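Local coordinates for peptide ABC transporter, peptide-binding protein (Thermus thermophilus, PDB 2D5W) that binds a pentapeptide and probably serves as the solute-binding component that delivers oligopeptides to an ABC transporter, at residues I302-K310 with W538-L547. Sequence-based numbering, arbitrary orientation.
Sequences IWEHIDINK and WAEELPALPL
Trp303 and Trp538 reach for each other from opposite directions, Trp303 CH2 lying 3.7 Å from Trp538 CZ2. Their six-membered rings are inclined at 65°, neither stacked nor squarely edge-to-face. With CG anti to the backbone N (chi1 179°), the Trp303 indole extends along residues 538-547: Pro546 CB meets its edge near the ring plane, 3.5 Å from Trp303 NE1, and Ala544 CB abuts its far end. One face of this indole carries the CB of His305, whose imidazole is fixed at both nitrogens. In the imidazole plane, His305 ND1 donates to Trp303 O (2.9 Å) and His305 NE2 to Asp307 OD1, met from above the carboxylate plane.

Ile306 and Leu545 form an antiparallel hydrogen-bonded pair, with Leu545 N giving a nearly straight bond (175°) to Ile306 O. On their face of the sheet Ile306 CG1 packs 3.7 Å from Leu547 CD1, and helix 325-333 adds Ile331 against Leu545. Strand 463-469 pairs with the other side of strand 302-308, placing the latter inside the mixed sheet.

Past the strand, the Lys310 chain bends at chi3 and chi4, bringing NZ 2.9 Å from Pro543 O while it also donates to Ile308 O. A water accepts the N-H of Ile308 and lies within hydrogen-bonding distance of Asp307 OD2 and Pro543 O, though more acceptors surround it than it has protons. A methionine in place of Lys310 would probably leave Pro543 O without its ammonium donor and loosen the tie between the turn after helix 524-541 and residues 308-310.

The chemistry thus changes along the interface, from indoles and aliphatic groups to a buried ammonium group that donates to the carbonyl of Pro543, with a water nearby, and so joins the turn after helix 524-541 to residues 308-310.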
loop_
_atom_site.group_PDB
_atom_site.type_symbol
_atom_site.label_atom_id
_atom_site.label_comp_id
_atom_site.label_asym_id
_atom_site.label_seq_id
_atom_site.Cartn_x
_atom_site.Cartn_y
_atom_site.Cartn_z
ATOM N N ILE A 302 -2.917 9.252 -0.749
ATOM C CA ILE A 302 -2.099 8.917 0.410
ATOM C C ILE A 302 -2.836 9.461 1.626
ATOM O O ILE A 302 -2.881 10.672 1.858
ATOM C CB ILE A 302 -0.714 9.572 0.283
ATOM C CG1 ILE A 302 -0.119 9.245 -1.092
ATOM C CG2 ILE A 302 0.205 9.063 1.388
ATOM C CD1 ILE A 302 1.010 10.163 -1.512
ATOM N N TRP A 303 -3.392 8.550 2.411
ATOM C CA TRP A 303 -4.211 8.923 3.551
ATOM C C TRP A 303 -3.596 8.637 4.913
ATOM O O TRP A 303 -3.568 7.486 5.364
ATOM C CB TRP A 303 -5.565 8.219 3.401
ATOM C CG TRP A 303 -6.546 8.453 4.502
ATOM C CD1 TRP A 303 -7.049 9.652 4.920
ATOM C CD2 TRP A 303 -7.175 7.450 5.303
ATOM N NE1 TRP A 303 -7.954 9.456 5.936
ATOM C CE2 TRP A 303 -8.052 8.112 6.190
ATOM C CE3 TRP A 303 -7.084 6.054 5.356
ATOM C CZ2 TRP A 303 -8.832 7.423 7.123
ATOM C CZ3 TRP A 303 -7.858 5.370 6.282
ATOM C CH2 TRP A 303 -8.722 6.055 7.153
ATOM N N GLU A 304 -3.097 9.691 5.556
ATOM C CA GLU A 304 -2.512 9.571 6.890
ATOM C C GLU A 304 -3.701 9.438 7.841
ATOM O O GLU A 304 -4.633 10.250 7.811
ATOM C CB GLU A 304 -1.684 10.812 7.231
ATOM C CG GLU A 304 -0.888 10.689 8.533
ATOM C CD GLU A 304 0.331 9.779 8.430
ATOM O OE1 GLU A 304 0.925 9.477 9.490
ATOM O OE2 GLU A 304 0.708 9.373 7.308
ATOM N N HIS A 305 -3.659 8.421 8.693
ATOM C CA HIS A 305 -4.779 8.152 9.581
ATOM C C HIS A 305 -4.316 7.374 10.805
ATOM O O HIS A 305 -3.154 6.971 10.901
ATOM C CB HIS A 305 -5.791 7.286 8.833
ATOM C CG HIS A 305 -5.268 5.919 8.528
ATOM N ND1 HIS A 305 -4.306 5.689 7.568
ATOM C CD2 HIS A 305 -5.477 4.730 9.144
ATOM C CE1 HIS A 305 -3.939 4.419 7.611
ATOM N NE2 HIS A 305 -4.633 3.817 8.560
ATOM N N ILE A 306 -5.245 7.148 11.729
ATOM C CA ILE A 306 -4.954 6.373 12.921
ATOM C C ILE A 306 -5.964 5.241 13.023
ATOM O O ILE A 306 -7.159 5.478 13.212
ATOM C CB ILE A 306 -5.035 7.227 14.210
ATOM C CG1 ILE A 306 -4.116 8.447 14.082
ATOM C CG2 ILE A 306 -4.622 6.384 15.415
ATOM C CD1 ILE A 306 -4.076 9.330 15.323
ATOM N N ASP A 307 -5.494 4.010 12.861
ATOM C CA ASP A 307 -6.380 2.872 13.000
ATOM C C ASP A 307 -6.603 2.634 14.485
ATOM O O ASP A 307 -5.771 2.998 15.325
ATOM C CB ASP A 307 -5.791 1.639 12.319
ATOM C CG ASP A 307 -6.107 1.607 10.841
ATOM O OD1 ASP A 307 -5.163 1.625 10.024
ATOM O OD2 ASP A 307 -7.311 1.578 10.497
ATOM N N ILE A 308 -7.746 2.030 14.793
ATOM C CA ILE A 308 -8.162 1.762 16.161
ATOM C C ILE A 308 -8.566 0.302 16.302
ATOM O O ILE A 308 -9.401 -0.184 15.541
ATOM C CB ILE A 308 -9.396 2.623 16.521
ATOM C CG1 ILE A 308 -9.093 4.109 16.297
ATOM C CG2 ILE A 308 -9.836 2.340 17.950
ATOM C CD1 ILE A 308 -8.077 4.695 17.242
ATOM N N ASN A 309 -7.974 -0.396 17.264
ATOM C CA ASN A 309 -8.327 -1.792 17.484
ATOM C C ASN A 309 -9.727 -1.824 18.099
ATOM O O ASN A 309 -9.940 -1.281 19.182
ATOM C CB ASN A 309 -7.335 -2.448 18.442
ATOM C CG ASN A 309 -7.568 -3.936 18.585
ATOM O OD1 ASN A 309 -8.693 -4.408 18.436
ATOM N ND2 ASN A 309 -6.514 -4.683 18.887
ATOM N N LYS A 310 -10.678 -2.447 17.406
ATOM C CA LYS A 310 -12.048 -2.532 17.899
ATOM C C LYS A 310 -12.466 -3.971 18.180
ATOM O O LYS A 310 -13.660 -4.264 18.315
ATOM C CB LYS A 310 -13.002 -1.894 16.884
ATOM C CG LYS A 310 -12.726 -0.414 16.639
ATOM C CD LYS A 310 -13.561 0.143 15.489
ATOM C CE LYS A 310 -13.175 -0.473 14.147
ATOM N NZ LYS A 310 -11.768 -0.157 13.756
ATOM N N TRP A 538 -19.445 6.117 7.297
ATOM C CA TRP A 538 -18.080 5.955 7.783
ATOM C C TRP A 538 -17.701 7.097 8.730
ATOM O O TRP A 538 -17.147 6.867 9.807
ATOM C CB TRP A 538 -17.121 5.928 6.586
ATOM C CG TRP A 538 -15.686 5.621 6.919
ATOM C CD1 TRP A 538 -15.065 4.407 6.837
ATOM C CD2 TRP A 538 -14.695 6.548 7.381
ATOM N NE1 TRP A 538 -13.748 4.519 7.218
ATOM C CE2 TRP A 538 -13.495 5.823 7.559
ATOM C CE3 TRP A 538 -14.704 7.922 7.663
ATOM C CZ2 TRP A 538 -12.314 6.426 8.008
ATOM C CZ3 TRP A 538 -13.530 8.520 8.109
ATOM C CH2 TRP A 538 -12.352 7.771 8.277
ATOM N N ALA A 539 -18.011 8.327 8.330
ATOM C CA ALA A 539 -17.677 9.494 9.140
ATOM C C ALA A 539 -18.421 9.537 10.471
ATOM O O ALA A 539 -17.893 10.041 11.461
ATOM C CB ALA A 539 -17.933 10.773 8.352
ATOM N N GLU A 540 -19.642 9.019 10.506
ATOM C CA GLU A 540 -20.388 9.017 11.759
ATOM C C GLU A 540 -19.795 8.016 12.744
ATOM O O GLU A 540 -19.758 8.269 13.949
ATOM C CB GLU A 540 -21.859 8.671 11.514
ATOM C CG GLU A 540 -22.647 8.407 12.800
ATOM C CD GLU A 540 -22.608 9.575 13.780
ATOM O OE1 GLU A 540 -22.868 9.351 14.982
ATOM O OE2 GLU A 540 -22.330 10.716 13.356
ATOM N N GLU A 541 -19.313 6.890 12.224
ATOM C CA GLU A 541 -18.762 5.822 13.053
ATOM C C GLU A 541 -17.261 5.899 13.352
ATOM O O GLU A 541 -16.796 5.319 14.335
ATOM C CB GLU A 541 -19.080 4.478 12.396
ATOM C CG GLU A 541 -20.559 4.276 12.095
ATOM C CD GLU A 541 -21.260 3.444 13.147
ATOM O OE1 GLU A 541 -21.152 3.774 14.345
ATOM O OE2 GLU A 541 -21.922 2.454 12.771
ATOM N N LEU A 542 -16.510 6.597 12.503
ATOM C CA LEU A 542 -15.061 6.737 12.675
ATOM C C LEU A 542 -14.326 5.433 13.007
ATOM O O LEU A 542 -13.678 5.320 14.052
ATOM C CB LEU A 542 -14.745 7.778 13.755
ATOM C CG LEU A 542 -15.114 9.233 13.463
ATOM C CD1 LEU A 542 -14.776 10.074 14.685
ATOM C CD2 LEU A 542 -14.367 9.738 12.234
ATOM N N PRO A 543 -14.414 4.426 12.121
ATOM C CA PRO A 543 -13.716 3.164 12.400
ATOM C C PRO A 543 -12.206 3.397 12.501
ATOM O O PRO A 543 -11.485 2.625 13.130
ATOM C CB PRO A 543 -14.118 2.273 11.226
ATOM C CG PRO A 543 -14.438 3.248 10.132
ATOM C CD PRO A 543 -15.160 4.357 10.852
ATOM N N ALA A 544 -11.742 4.463 11.858
ATOM C CA ALA A 544 -10.344 4.881 11.910
ATOM C C ALA A 544 -10.422 6.401 11.992
ATOM O O ALA A 544 -11.435 6.990 11.612
ATOM C CB ALA A 544 -9.591 4.455 10.654
ATOM N N LEU A 545 -9.370 7.038 12.493
ATOM C CA LEU A 545 -9.369 8.489 12.612
ATOM C C LEU A 545 -8.617 9.092 11.438
ATOM O O LEU A 545 -7.416 8.870 11.279
ATOM C CB LEU A 545 -8.710 8.914 13.927
ATOM C CG LEU A 545 -9.216 8.207 15.190
ATOM C CD1 LEU A 545 -8.525 8.789 16.413
ATOM C CD2 LEU A 545 -10.724 8.369 15.310
ATOM N N PRO A 546 -9.320 9.847 10.582
ATOM C CA PRO A 546 -8.638 10.451 9.435
ATOM C C PRO A 546 -7.800 11.638 9.895
ATOM O O PRO A 546 -8.253 12.429 10.722
ATOM C CB PRO A 546 -9.797 10.867 8.536
ATOM C CG PRO A 546 -10.851 11.280 9.537
ATOM C CD PRO A 546 -10.749 10.219 10.619
ATOM N N LEU A 547 -6.578 11.756 9.381
ATOM C CA LEU A 547 -5.729 12.879 9.767
ATOM C C LEU A 547 -5.571 13.884 8.626
ATOM O O LEU A 547 -6.113 14.985 8.696
ATOM C CB LEU A 547 -4.359 12.385 10.260
ATOM C CG LEU A 547 -4.386 11.556 11.554
ATOM C CD1 LEU A 547 -2.959 11.244 11.983
ATOM C CD2 LEU A 547 -5.118 12.315 12.660
HETATM O O HOH W 1 -9.206 1.181 12.467
#